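PDB 2WAN: pullulanase from Bacillus acidopullulyticus, which hydrolyses the alpha-1,6-glucosidic linkages of pullulan and related branched starch polysaccharides, acting as a debranching enzyme. Local coordinates for residues I821-Q826 and I897-L902; T889-G894 and T916-Q921. All blocks are in the same frame, centred on the assembly; numbering follows the deposited sequence.

Contacts 1 and 2 are neighbours, their centres about 9 Å apart, and both involve the C-terminal all-beta domain of the enzyme. In contact 2 the strand segments 889-894 and 916-921 pair within that domain's sheet; in contact 1 segment 897-902, mostly the loop joining strands 896-897 and 904-905 of that sheet, meets the end of helix 811-826. Leu823 joins the two, its CD2 packing 3.5 Å from CD1 of Ile918. The loop is also tied to strand 888-893 by probable backbone bonds, Gly898 N to Val891 O at 3.0 Å and Leu902 N to Ile890 O at 2.8 Å. Glycerol molecules, probably from the crystallisation liquor, lie near Glu899 and Lys920.

Contact 1: I821-Q826 and I897-L902; sequences IHLRNQ and IGEKSL
Leu823, on the last turn of helix 811-826, touches Ile897 in the apolar part of this contact, its CD2 4.2 Å from CG2 of Ile897. Chi1 (-176°) sets CG of Leu823 anti to the backbone N. The remaining contacts are carbon against oxygen, without any hydrogen bond between the segments. CD1 of Leu823 sits 3.7 Å from the carbonyl O of Gly898 and 3.6 Å from OE2 of Glu899, whose chain is bent at chi2 (-73°). The same OE2 is approached by aliphatic carbons of Gln826, CB at 3.4 Å and CG at 3.6 Å. The Gln826 and Glu899 side chains cross at about a right angle, amide and carboxylate planes 85° apart. The other carboxylate oxygen, OE1, is hydrogen-bonded to His827 NE2, just past the helix, which helps to fix the group's rotation. Trp865 touches both Leu823 and Glu899, and Ile897 also packs on Tyr816, Ser819 and Met820, farther back along the helix. This is a small surface interface between a helix and a loop of a beta sheet, joining the helix that follows the catalytic barrel strands to the C-terminal all-beta domain, as in alpha-amylase family enzymes.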
# COMPACT_ATOMS: atom_id res chain seq x y z
N ILE A 821 1.23 -23.83 14.95
CA ILE A 821 0.06 -23.18 14.36
C ILE A 821 -1.23 -23.70 15.01
O ILE A 821 -2.08 -22.90 15.42
CB ILE A 821 0.05 -23.35 12.84
CG1 ILE A 821 1.16 -22.51 12.23
CG2 ILE A 821 -1.34 -22.95 12.22
CD1 ILE A 821 1.60 -22.99 10.84
N HIS A 822 -1.34 -25.02 15.16
CA HIS A 822 -2.52 -25.60 15.82
C HIS A 822 -2.67 -25.16 17.28
O HIS A 822 -3.79 -24.92 17.74
CB HIS A 822 -2.51 -27.13 15.71
CG HIS A 822 -2.74 -27.62 14.32
ND1 HIS A 822 -3.98 -28.06 13.88
CD2 HIS A 822 -1.91 -27.74 13.26
CE1 HIS A 822 -3.88 -28.45 12.62
NE2 HIS A 822 -2.64 -28.26 12.22
N LEU A 823 -1.56 -25.04 17.99
CA LEU A 823 -1.60 -24.52 19.36
C LEU A 823 -2.22 -23.10 19.42
O LEU A 823 -3.13 -22.85 20.22
CB LEU A 823 -0.20 -24.52 19.99
CG LEU A 823 -0.18 -24.08 21.47
CD1 LEU A 823 -0.65 -25.22 22.38
CD2 LEU A 823 1.23 -23.67 21.84
N ARG A 824 -1.72 -22.18 18.59
CA ARG A 824 -2.30 -20.85 18.48
C ARG A 824 -3.80 -20.90 18.13
O ARG A 824 -4.61 -20.15 18.73
CB ARG A 824 -1.56 -19.99 17.44
CG ARG A 824 -1.98 -18.52 17.51
CD ARG A 824 -1.45 -17.71 16.31
NE ARG A 824 -1.90 -16.31 16.38
CZ ARG A 824 -1.32 -15.36 17.12
NH1 ARG A 824 -0.28 -15.63 17.91
NH2 ARG A 824 -1.80 -14.11 17.10
N ASN A 825 -4.16 -21.77 17.17
CA ASN A 825 -5.56 -21.86 16.74
C ASN A 825 -6.46 -22.28 17.90
O ASN A 825 -7.63 -21.88 17.96
CB ASN A 825 -5.76 -22.85 15.58
CG ASN A 825 -5.09 -22.42 14.28
OD1 ASN A 825 -4.66 -21.26 14.10
ND2 ASN A 825 -5.01 -23.38 13.33
N GLN A 826 -5.92 -23.09 18.80
CA GLN A 826 -6.68 -23.66 19.92
C GLN A 826 -6.74 -22.77 21.14
O GLN A 826 -7.59 -22.98 22.03
CB GLN A 826 -6.08 -25.01 20.32
CG GLN A 826 -6.39 -26.15 19.34
CD GLN A 826 -7.89 -26.45 19.25
OE1 GLN A 826 -8.39 -26.84 18.19
NE2 GLN A 826 -8.61 -26.28 20.36
N ILE A 897 5.83 -29.90 20.62
CA ILE A 897 4.87 -28.85 20.95
C ILE A 897 3.47 -29.45 20.81
O ILE A 897 3.21 -30.16 19.83
CB ILE A 897 4.96 -27.66 19.95
CG1 ILE A 897 6.40 -27.11 19.87
CG2 ILE A 897 3.91 -26.55 20.27
CD1 ILE A 897 6.88 -26.41 21.13
N GLY A 898 2.59 -29.21 21.77
CA GLY A 898 1.25 -29.78 21.65
C GLY A 898 0.33 -29.43 22.80
O GLY A 898 0.62 -28.53 23.60
N GLU A 899 -0.76 -30.19 22.89
CA GLU A 899 -1.76 -29.99 23.94
C GLU A 899 -1.58 -30.89 25.16
O GLU A 899 -2.27 -30.72 26.17
CB GLU A 899 -3.16 -30.23 23.36
CG GLU A 899 -3.50 -29.32 22.18
CD GLU A 899 -3.77 -27.86 22.58
OE1 GLU A 899 -4.07 -27.62 23.77
OE2 GLU A 899 -3.73 -26.98 21.69
N LYS A 900 -0.67 -31.87 25.05
CA LYS A 900 -0.55 -32.95 26.03
C LYS A 900 0.59 -32.67 27.01
O LYS A 900 1.58 -32.02 26.67
CB LYS A 900 -0.25 -34.29 25.33
CG LYS A 900 -1.28 -34.76 24.30
CD LYS A 900 -0.63 -35.84 23.42
CE LYS A 900 -1.55 -36.33 22.31
NZ LYS A 900 -2.37 -37.48 22.76
N SER A 901 0.45 -33.20 28.23
CA SER A 901 1.51 -33.08 29.23
C SER A 901 2.79 -33.80 28.81
O SER A 901 2.75 -34.98 28.44
CB SER A 901 1.06 -33.66 30.57
OG SER A 901 2.15 -33.61 31.49
N LEU A 902 3.90 -33.07 28.88
CA LEU A 902 5.24 -33.64 28.67
C LEU A 902 5.96 -33.81 29.99
O LEU A 902 7.15 -34.13 30.03
CB LEU A 902 6.07 -32.71 27.78
CG LEU A 902 5.47 -32.38 26.41
CD1 LEU A 902 6.41 -31.48 25.64
CD2 LEU A 902 5.17 -33.68 25.60

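Contact 2: T889-G894 and T916-Q921; sequences TIVGLG and TLILKQ
Thr916 meets Gly894 through two waters: one accepts from Gly894 N and donates weakly to Thr916 O, the other accepts from Thr916 N and donates to Gly894 O. Next, Leu917 lies beside Leu893, pointing the same way, with their CD1 atoms 4.0 Å apart; its CA-H also approaches Gly892 O. Ile918 faces both Val891 and Gly892, the pair that forms a classic beta bulge. Its O takes two hydrogen bonds, from Val891 N at 2.9 Å and Gly892 N at 3.0 Å, both donors on the same face of the carbonyl plane, while its N gives one to Gly892 O. A beta carbon on Gly892 would crowd Ile918 CB. The Val891 and Ile918 side chains cross at about a right angle, their CG2 atoms 3.7 Å apart. Beyond the bulge, Leu919 faces Ile890 in a non-hydrogen-bonded pair, its CD2 3.6 Å from Ile890 CG1. Lys920 closes the pairing with Thr889 by two backbone bonds, its O accepting from Thr889 N at 2.8 Å. Its CG lies 3.9 Å from Val891 CG1; the chain, bent at chi2 (88°), then runs beside Thr889, CE against Thr889 CB at 3.9 Å, and a water links NZ to Thr889 OG1. An alanine in place of Lys920 would probably leave that water without its lysine partner and open gaps where CG met Val891 and CE met Thr889. Strand 915-920 lies between strands 888-893 and 868-873 in the antiparallel sheet: Leu917 and Leu919 bond through their backbones to Met871 and Ile869 of strand 868-873, while Ile918 packs on Met820 of helix 811-826.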
# COMPACT_ATOMS: atom_id res chain seq x y z
N THR A 889 2.44 -27.58 33.94
CA THR A 889 2.46 -28.65 32.96
C THR A 889 3.28 -28.20 31.76
O THR A 889 2.98 -27.17 31.16
CB THR A 889 1.01 -29.01 32.50
OG1 THR A 889 0.24 -29.40 33.63
CG2 THR A 889 1.05 -30.16 31.48
N ILE A 890 4.32 -28.96 31.40
CA ILE A 890 5.12 -28.66 30.20
C ILE A 890 4.33 -29.14 28.99
O ILE A 890 3.93 -30.30 28.93
CB ILE A 890 6.50 -29.38 30.24
CG1 ILE A 890 7.28 -28.96 31.49
CG2 ILE A 890 7.27 -29.09 28.94
CD1 ILE A 890 8.43 -29.93 31.86
N VAL A 891 4.07 -28.24 28.04
CA VAL A 891 3.39 -28.63 26.79
C VAL A 891 4.25 -28.37 25.53
O VAL A 891 3.98 -28.90 24.46
CB VAL A 891 1.96 -27.98 26.66
CG1 VAL A 891 1.07 -28.46 27.78
CG2 VAL A 891 2.06 -26.45 26.65
N GLY A 892 5.30 -27.56 25.67
CA GLY A 892 6.25 -27.32 24.58
C GLY A 892 7.65 -27.36 25.15
O GLY A 892 8.02 -26.56 26.01
N LEU A 893 8.44 -28.32 24.67
CA LEU A 893 9.81 -28.49 25.14
C LEU A 893 10.65 -29.08 24.01
O LEU A 893 10.33 -30.16 23.49
CB LEU A 893 9.84 -29.44 26.34
CG LEU A 893 11.20 -29.69 27.01
CD1 LEU A 893 11.71 -28.43 27.64
CD2 LEU A 893 11.07 -30.81 28.03
N GLY A 894 11.71 -28.37 23.63
CA GLY A 894 12.57 -28.81 22.52
C GLY A 894 11.75 -28.98 21.25
O GLY A 894 11.01 -28.07 20.87
N THR A 916 11.96 -22.96 22.18
CA THR A 916 10.86 -22.27 22.85
C THR A 916 10.23 -23.21 23.87
O THR A 916 9.94 -24.37 23.56
CB THR A 916 9.79 -21.79 21.82
OG1 THR A 916 10.40 -20.88 20.91
CG2 THR A 916 8.61 -21.08 22.54
N LEU A 917 10.08 -22.72 25.09
CA LEU A 917 9.42 -23.46 26.17
C LEU A 917 7.98 -22.97 26.26
O LEU A 917 7.75 -21.76 26.19
CB LEU A 917 10.11 -23.17 27.52
CG LEU A 917 9.44 -23.74 28.78
CD1 LEU A 917 9.79 -25.22 28.95
CD2 LEU A 917 9.81 -22.92 30.02
N ILE A 918 7.03 -23.89 26.39
CA ILE A 918 5.65 -23.52 26.71
C ILE A 918 5.15 -24.35 27.88
O ILE A 918 5.29 -25.58 27.89
CB ILE A 918 4.70 -23.71 25.50
CG1 ILE A 918 5.30 -23.01 24.28
CG2 ILE A 918 3.29 -23.09 25.85
CD1 ILE A 918 4.55 -23.20 22.99
N LEU A 919 4.61 -23.66 28.87
CA LEU A 919 4.01 -24.31 30.04
C LEU A 919 2.61 -23.80 30.23
O LEU A 919 2.28 -22.72 29.76
CB LEU A 919 4.74 -23.89 31.31
CG LEU A 919 6.26 -23.96 31.33
CD1 LEU A 919 6.74 -23.15 32.53
CD2 LEU A 919 6.71 -25.40 31.44
N LYS A 920 1.80 -24.57 30.95
CA LYS A 920 0.47 -24.09 31.34
C LYS A 920 0.08 -24.57 32.72
O LYS A 920 0.61 -25.57 33.23
CB LYS A 920 -0.61 -24.46 30.29
CG LYS A 920 -0.86 -25.97 30.11
CD LYS A 920 -1.92 -26.44 31.09
CE LYS A 920 -2.30 -27.89 30.87
NZ LYS A 920 -3.39 -28.25 31.83
N GLN A 921 -0.89 -23.87 33.30
CA GLN A 921 -1.42 -24.20 34.60
C GLN A 921 -2.92 -24.04 34.47
O GLN A 921 -3.72 -24.78 35.04
CB GLN A 921 -0.87 -23.15 35.57
CG GLN A 921 -1.02 -23.41 37.02
CD GLN A 921 -0.22 -22.41 37.80
OE1 GLN A 921 -0.54 -21.22 37.85
NE2 GLN A 921 0.86 -22.88 38.43
OXT GLN A 921 -3.35 -23.13 33.77
O HOH W 1 -2.14 -30.58 33.18
O HOH W 2 12.01 -25.76 24.73
O HOH W 3 10.62 -25.48 21.09